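Local atomic coordinates of MPT synthase subunit 2 (Burkholderia ambifaria, PDB entry 7L32), a protein that probably catalyses, as the large subunit of molybdopterin synthase, sulfur transfer to a pterin precursor to form molybdopterin for the molybdenum cofactor. Residues 23-28 with 36-41; 88-93 with 99-104; 104-109 with 115-120. All coordinates share one frame; numbering follows the deposited sequence.

Contact 1 (23-28 with 36-41)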
# COMPACT_ATOMS: atom_id res chain seq x y z
N ALA A 23 3.85 -12.69 -5.11
CA ALA A 23 3.37 -13.30 -6.35
C ALA A 23 2.21 -12.50 -6.94
O ALA A 23 2.15 -12.31 -8.16
CB ALA A 23 2.97 -14.75 -6.10
N GLU A 24 1.28 -12.04 -6.09
CA GLU A 24 0.15 -11.27 -6.62
C GLU A 24 0.60 -9.94 -7.18
O GLU A 24 0.11 -9.50 -8.23
CB GLU A 24 -0.92 -11.06 -5.53
CG GLU A 24 -1.51 -12.35 -4.95
CD GLU A 24 -2.16 -13.26 -6.00
OE1 GLU A 24 -2.75 -12.76 -6.99
OE2 GLU A 24 -2.09 -14.50 -5.84
N VAL A 25 1.55 -9.29 -6.51
CA VAL A 25 2.09 -8.02 -6.99
C VAL A 25 2.81 -8.20 -8.32
O VAL A 25 2.61 -7.42 -9.26
CB VAL A 25 2.99 -7.40 -5.90
CG1 VAL A 25 3.99 -6.40 -6.49
CG2 VAL A 25 2.13 -6.75 -4.85
N ALA A 26 3.62 -9.26 -8.44
CA ALA A 26 4.33 -9.51 -9.69
C ALA A 26 3.37 -9.76 -10.85
O ALA A 26 3.60 -9.28 -11.97
CB ALA A 26 5.29 -10.69 -9.54
N ALA A 27 2.30 -10.51 -10.60
CA ALA A 27 1.33 -10.76 -11.67
C ALA A 27 0.63 -9.47 -12.09
O ALA A 27 0.42 -9.25 -13.29
CB ALA A 27 0.33 -11.82 -11.23
N LEU A 28 0.27 -8.61 -11.13
CA LEU A 28 -0.36 -7.33 -11.48
C LEU A 28 0.58 -6.48 -12.33
O LEU A 28 0.16 -5.88 -13.33
CB LEU A 28 -0.78 -6.57 -10.21
CG LEU A 28 -1.52 -5.25 -10.44
CD1 LEU A 28 -2.82 -5.51 -11.22
CD2 LEU A 28 -1.82 -4.47 -9.13
N GLY A 36 4.30 2.01 -13.23
CA GLY A 36 5.10 1.47 -12.15
C GLY A 36 4.82 1.86 -10.70
O GLY A 36 5.60 1.49 -9.83
N ALA A 37 3.76 2.63 -10.41
CA ALA A 37 3.48 3.03 -9.04
C ALA A 37 2.49 2.02 -8.48
O ALA A 37 1.39 1.89 -9.01
CB ALA A 37 2.88 4.44 -8.98
N LEU A 38 2.88 1.29 -7.43
CA LEU A 38 2.04 0.21 -6.91
C LEU A 38 1.72 0.46 -5.44
O LEU A 38 2.63 0.60 -4.62
CB LEU A 38 2.75 -1.14 -7.12
CG LEU A 38 1.97 -2.37 -6.63
CD1 LEU A 38 2.03 -3.50 -7.67
CD2 LEU A 38 2.67 -2.80 -5.37
N ALA A 39 0.43 0.52 -5.10
CA ALA A 39 0.01 0.64 -3.72
C ALA A 39 -0.70 -0.64 -3.31
O ALA A 39 -1.48 -1.20 -4.09
CB ALA A 39 -0.94 1.83 -3.51
N CYS A 40 -0.44 -1.11 -2.09
CA CYS A 40 -1.14 -2.31 -1.66
C CYS A 40 -1.55 -2.19 -0.20
O CYS A 40 -1.06 -1.35 0.57
CB CYS A 40 -0.31 -3.57 -1.92
SG CYS A 40 1.32 -3.59 -1.16
N PHE A 41 -2.54 -3.01 0.15
CA PHE A 41 -3.00 -3.07 1.52
C PHE A 41 -3.19 -4.54 1.85
O PHE A 41 -3.73 -5.29 1.03
CB PHE A 41 -4.31 -2.31 1.75
CG PHE A 41 -4.80 -2.41 3.19
CD1 PHE A 41 -4.35 -1.53 4.16
CD2 PHE A 41 -5.67 -3.45 3.57
CE1 PHE A 41 -4.75 -1.65 5.49
CE2 PHE A 41 -6.09 -3.57 4.90
CZ PHE A 41 -5.64 -2.68 5.85
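Helix 21-30 lies over one face of the four-stranded mixed sheet, and here Val25 and Leu28 of the helix meet Leu38 on strand 37-44. The helix backbone stands well off the strand, the CA atoms of Val25 and Leu38 being 8.2 Å apart, and the three side chains fill the interval. Leu38 takes part in both pairs. With CG anti to the backbone N (chi1 -179°), its branch extends straight off the strand and presents both methyls to the helix. Val25 CG1 meets Leu38 CD1 at 3.7 Å and also comes within 4.0 Å of Leu38 CD2. The second methyl, Val25 CG2, touches Leu38 CD2 alone, at 4.0 Å, so the forked end of Val25 meets that of Leu38 at a slant, CG1 facing both leucine methyls. One helical turn later, Leu28 adds a looser touch, its CD2 lying 4.2 Å from Leu38 CD1. Leu28 also packs on Ala105 and Val107 of strand 100-108, which ties the helix to two neighbouring strands. Cys40, modelled in two conformations, points to the same side of the sheet and forms a disulfide with Cys40 of the second subunit. Residues Leu38 to Phe41 pair antiparallel with a strand of that subunit, carrying the sheet across the dimer interface. Purely aliphatic and buried, the contact depends on methyl shape and the exclusion of water rather than on directed bonds; the directed bonds of strand 37-44 run within the sheet, to strand 100-108 and to the other subunit.

Contact 2 (88-93 with 99-104)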
# COMPACT_ATOMS: atom_id res chain seq x y z
N ILE A 88 -7.70 -7.93 -6.23
CA ILE A 88 -8.27 -8.18 -4.90
C ILE A 88 -8.24 -9.68 -4.66
O ILE A 88 -8.72 -10.45 -5.50
CB ILE A 88 -9.71 -7.66 -4.78
CG1 ILE A 88 -9.82 -6.17 -5.16
CG2 ILE A 88 -10.26 -7.92 -3.33
CD1 ILE A 88 -11.28 -5.67 -5.36
N VAL A 89 -7.69 -10.09 -3.52
CA VAL A 89 -7.81 -11.47 -3.04
C VAL A 89 -8.36 -11.43 -1.62
O VAL A 89 -7.78 -10.78 -0.75
CB VAL A 89 -6.47 -12.23 -3.07
CG1 VAL A 89 -6.69 -13.71 -2.65
CG2 VAL A 89 -5.80 -12.15 -4.46
N HIS A 90 -9.49 -12.10 -1.39
CA HIS A 90 -10.07 -12.12 -0.05
C HIS A 90 -10.20 -13.57 0.40
O HIS A 90 -10.59 -14.44 -0.39
CB HIS A 90 -11.43 -11.42 -0.03
CG HIS A 90 -11.83 -10.90 1.32
ND1 HIS A 90 -11.99 -11.71 2.42
CD2 HIS A 90 -12.14 -9.64 1.74
CE1 HIS A 90 -12.36 -10.98 3.46
NE2 HIS A 90 -12.46 -9.73 3.07
N ARG A 91 -9.84 -13.85 1.65
CA ARG A 91 -9.95 -15.21 2.15
C ARG A 91 -11.27 -15.40 2.88
O ARG A 91 -11.91 -14.45 3.33
CB ARG A 91 -8.80 -15.55 3.08
CG ARG A 91 -7.44 -15.53 2.38
CD ARG A 91 -6.33 -15.88 3.33
NE ARG A 91 -6.37 -17.28 3.72
CZ ARG A 91 -5.78 -17.78 4.79
NH1 ARG A 91 -5.14 -17.00 5.65
NH2 ARG A 91 -5.84 -19.09 5.03
N VAL A 92 -11.69 -16.67 2.97
CA VAL A 92 -12.83 -17.10 3.77
C VAL A 92 -12.43 -18.36 4.53
O VAL A 92 -11.34 -18.92 4.33
CB VAL A 92 -14.09 -17.35 2.91
CG1 VAL A 92 -14.62 -16.04 2.35
CG2 VAL A 92 -13.79 -18.33 1.79
N GLY A 93 -13.31 -18.80 5.43
CA GLY A 93 -13.03 -19.95 6.26
C GLY A 93 -12.64 -19.57 7.68
O GLY A 93 -12.92 -18.48 8.17
N ASP A 99 -3.39 -14.28 10.90
CA ASP A 99 -3.61 -14.72 9.52
C ASP A 99 -3.93 -13.53 8.63
O ASP A 99 -4.66 -12.62 9.02
CB ASP A 99 -4.78 -15.70 9.44
CG ASP A 99 -4.44 -17.10 9.90
OD1 ASP A 99 -3.25 -17.40 10.17
OD2 ASP A 99 -5.38 -17.89 10.03
N GLN A 100 -3.44 -13.58 7.39
CA GLN A 100 -3.88 -12.63 6.37
C GLN A 100 -5.35 -12.86 6.04
O GLN A 100 -5.80 -14.00 5.90
CB GLN A 100 -3.04 -12.79 5.10
CG GLN A 100 -1.57 -12.44 5.28
CD GLN A 100 -0.76 -12.58 4.00
OE1 GLN A 100 0.01 -11.69 3.65
NE2 GLN A 100 -0.91 -13.72 3.31
N ILE A 101 -6.09 -11.76 5.90
CA ILE A 101 -7.51 -11.80 5.51
C ILE A 101 -7.70 -11.37 4.07
O ILE A 101 -8.40 -12.02 3.29
CB ILE A 101 -8.35 -10.89 6.44
CG1 ILE A 101 -8.25 -11.31 7.90
CG2 ILE A 101 -9.82 -10.88 6.01
CD1 ILE A 101 -8.79 -10.24 8.83
N VAL A 102 -7.12 -10.24 3.69
CA VAL A 102 -7.49 -9.60 2.44
C VAL A 102 -6.27 -8.83 1.95
O VAL A 102 -5.51 -8.30 2.75
CB VAL A 102 -8.71 -8.68 2.63
CG1 VAL A 102 -8.46 -7.66 3.74
CG2 VAL A 102 -9.12 -7.99 1.33
N MET A 103 -6.08 -8.82 0.64
CA MET A 103 -5.12 -7.91 0.04
C MET A 103 -5.78 -7.18 -1.12
O MET A 103 -6.58 -7.76 -1.87
CB MET A 103 -3.85 -8.65 -0.45
CG MET A 103 -4.04 -9.70 -1.54
SD MET A 103 -2.48 -9.78 -2.48
CE MET A 103 -2.66 -8.29 -3.43
N VAL A 104 -5.45 -5.90 -1.24
CA VAL A 104 -5.86 -5.09 -2.39
C VAL A 104 -4.59 -4.45 -2.92
O VAL A 104 -3.80 -3.91 -2.14
CB VAL A 104 -6.88 -4.01 -2.01
CG1 VAL A 104 -7.12 -3.08 -3.23
CG2 VAL A 104 -8.22 -4.68 -1.57
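Ile101 and Val102, which together form a classic beta bulge opposite Gly43 on the other edge of strand 100-108, both reach the imidazole of His90, while pairing with strand 85-91 stays regular. Val102 CB sits over one face of the His90 ring, offset toward the rim, in a CH-pi contact 4.0 Å from the centroid. Ile101 CG2 meets His90 CE1 at 3.6 Å, the two side chains lying side by side. Phe131 stacks with the ring as well. A hydrogen bond from His90 ND1 to Arg91 O, 2.9 Å long, with the oxygen only 2° out of the ring plane, limits rotation of the imidazole. Strands 85-91 and 100-108 run antiparallel. Val89 and Met103 form the hydrogen-bonded pair, with Met103 N to Val89 O at 2.9 Å, and on the face they share Val89 CB packs against Met103 CG at 3.8 Å. Ile88 and Val104 form a non-hydrogen-bonded pair, on the face covered by helix 111-128. The ladder continues as Arg91 N to Ile101 O, 2.8 Å. The Arg91 chain then bends at chi3 (70°) and turns its NH1 back to Gln100 O at 3.1 Å; this donor lies in the carbonyl plane, while the oxygen is 20° out of the guanidinium plane. Arg91 NH2 is hydrogen-bonded to Thr16 O. Asp99 OD2, 4.5 Å from Arg91 NH1 and beyond a salt bridge, accepts a hydrogen bond from Leu96 N. Carbonyls thus engage both terminal nitrogens of the arginine, tying the start of strand 100-108 to strand 85-91, while Asp99 and, in a long and weak ion pair, Asp18 probably add a mild electrostatic pull.

Contact 3 (104-109 with 115-120)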
# COMPACT_ATOMS: atom_id res chain seq x y z
N VAL A 104 -5.45 -5.90 -1.24
CA VAL A 104 -5.86 -5.09 -2.39
C VAL A 104 -4.59 -4.45 -2.92
O VAL A 104 -3.80 -3.91 -2.14
CB VAL A 104 -6.88 -4.01 -2.01
CG1 VAL A 104 -7.12 -3.08 -3.23
CG2 VAL A 104 -8.22 -4.68 -1.57
N ALA A 105 -4.35 -4.57 -4.23
CA ALA A 105 -3.20 -3.92 -4.87
C ALA A 105 -3.69 -3.13 -6.08
O ALA A 105 -4.55 -3.61 -6.83
CB ALA A 105 -2.16 -4.95 -5.30
N THR A 106 -3.15 -1.92 -6.27
CA THR A 106 -3.48 -1.11 -7.42
C THR A 106 -2.19 -0.63 -8.05
O THR A 106 -1.17 -0.48 -7.37
CB THR A 106 -4.35 0.11 -7.08
OG1 THR A 106 -3.64 1.00 -6.19
CG2 THR A 106 -5.70 -0.32 -6.43
N VAL A 107 -2.21 -0.42 -9.36
CA VAL A 107 -1.06 0.14 -10.06
C VAL A 107 -1.54 1.31 -10.91
O VAL A 107 -2.67 1.31 -11.42
CB VAL A 107 -0.30 -0.92 -10.91
CG1 VAL A 107 -1.20 -1.57 -11.99
CG2 VAL A 107 0.96 -0.32 -11.55
N ALA A 108 -0.68 2.32 -11.04
CA ALA A 108 -0.99 3.51 -11.81
C ALA A 108 0.32 4.10 -12.31
O ALA A 108 1.41 3.69 -11.91
CB ALA A 108 -1.75 4.53 -10.96
N SER A 109 0.20 5.09 -13.19
CA SER A 109 1.41 5.77 -13.63
C SER A 109 2.04 6.58 -12.50
O SER A 109 3.27 6.77 -12.49
CB SER A 109 1.10 6.67 -14.83
OG SER A 109 0.21 7.71 -14.47
N PHE A 115 -2.48 5.26 -4.55
CA PHE A 115 -2.92 5.31 -3.15
C PHE A 115 -4.43 5.54 -3.04
O PHE A 115 -5.11 4.87 -2.27
CB PHE A 115 -2.22 6.44 -2.41
CG PHE A 115 -0.86 6.08 -1.90
CD1 PHE A 115 -0.71 5.07 -0.95
CD2 PHE A 115 0.25 6.78 -2.33
CE1 PHE A 115 0.55 4.74 -0.43
CE2 PHE A 115 1.52 6.48 -1.83
CZ PHE A 115 1.67 5.47 -0.88
N ALA A 116 -4.95 6.51 -3.78
CA ALA A 116 -6.37 6.87 -3.63
C ALA A 116 -7.26 5.70 -4.02
O ALA A 116 -8.23 5.37 -3.32
CB ALA A 116 -6.70 8.10 -4.48
N SER A 117 -6.94 5.05 -5.14
CA SER A 117 -7.78 3.95 -5.60
C SER A 117 -7.69 2.76 -4.66
O SER A 117 -8.70 2.07 -4.43
CB SER A 117 -7.41 3.54 -7.03
OG SER A 117 -6.05 3.09 -7.15
N CYS A 118 -6.51 2.50 -4.10
CA CYS A 118 -6.37 1.37 -3.17
C CYS A 118 -7.20 1.60 -1.92
O CYS A 118 -7.91 0.69 -1.45
CB CYS A 118 -4.90 1.16 -2.82
SG CYS A 118 -4.56 -0.38 -1.94
N GLU A 119 -7.14 2.82 -1.36
CA GLU A 119 -7.94 3.10 -0.17
C GLU A 119 -9.43 3.10 -0.49
O GLU A 119 -10.25 2.61 0.31
CB GLU A 119 -7.53 4.45 0.44
CG GLU A 119 -8.28 4.77 1.71
CD GLU A 119 -7.60 5.84 2.57
OE1 GLU A 119 -6.79 6.65 2.05
OE2 GLU A 119 -7.85 5.84 3.79
N PHE A 120 -9.81 3.66 -1.64
CA PHE A 120 -11.22 3.63 -2.05
C PHE A 120 -11.74 2.19 -2.13
O PHE A 120 -12.85 1.89 -1.64
CB PHE A 120 -11.38 4.35 -3.41
CG PHE A 120 -12.77 4.19 -4.00
CD1 PHE A 120 -13.79 5.05 -3.63
CD2 PHE A 120 -13.03 3.20 -4.95
CE1 PHE A 120 -15.11 4.88 -4.15
CE2 PHE A 120 -14.31 3.04 -5.47
CZ PHE A 120 -15.36 3.88 -5.08
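Strand 104-108 and helix 115-120 run roughly antiparallel, 154° between their directions, with their axes 7.7 Å apart at closest approach; Thr106 and Cys118 have the nearest CA atoms, 5.7 Å apart. Thr106 is the strand residue that enters the helix surface. Its chi1 of 63° sets OG1 between the backbone N and the carbonyl carbon, directed at the helix, where it is hydrogen-bonded to Ala114 O. The methyl takes the other branch: Thr106 CG2 lies over the helix backbone, 3.7 Å from Cys118 CA. Ser117 answers from the helix. Its OG turns back along its own helix, where it is shared between the carbonyls of Asp113 and Ala114, and sits 3.5 Å from Thr106 CG2 and 3.3 Å from Thr106 OG1. Ala114 O is therefore approached by the hydroxyls of both Thr106 and Ser117, so carbonyls of the preceding helical turn serve both of these buried polar groups. Cys118 fills the neighbouring position. Its CB touches Thr106 OG1 at 3.6 Å, and with SG anti to the backbone N (chi1 -169°) the sulfur extends along the strand to Val104, meeting Val104 CG1 at 3.9 Å and lying 3.6 Å from Val104 O. Val104 also packs on Val121 and Met122 farther along the helix. Ala39 of the adjacent strand touches Thr106 and Cys118, and Phe115 of the second subunit packs on Cys118 as well, so the seam lies close to the dimer interface. A strand that turns back through a short connection into a helix lying against the same sheet, roughly antiparallel to the strand, is a common alpha/beta element; here it belongs to the alpha/beta hammerhead fold described for the MoaE family.

The three contacts follow one another along the chain and all involve the mixed sheet, in which strand 100-108 runs between strands 85-91 and 37-44. Contact 1 puts helix 21-30 on one face, contact 3 puts helix 111-128 on the other, and contact 2 is pairing within the sheet. Centres of contacts 1 and 3 are about 9 Å apart; that of contact 2 lies about 15 Å from contact 1 and 16 Å from contact 3. Val104 belongs to both contacts 2 and 3, and its O probably accepts a hydrogen bond from Phe41 N of contact 1. Contacts 1 and 3 also touch the second subunit, joining the helix-covered sheet to the dimer interface.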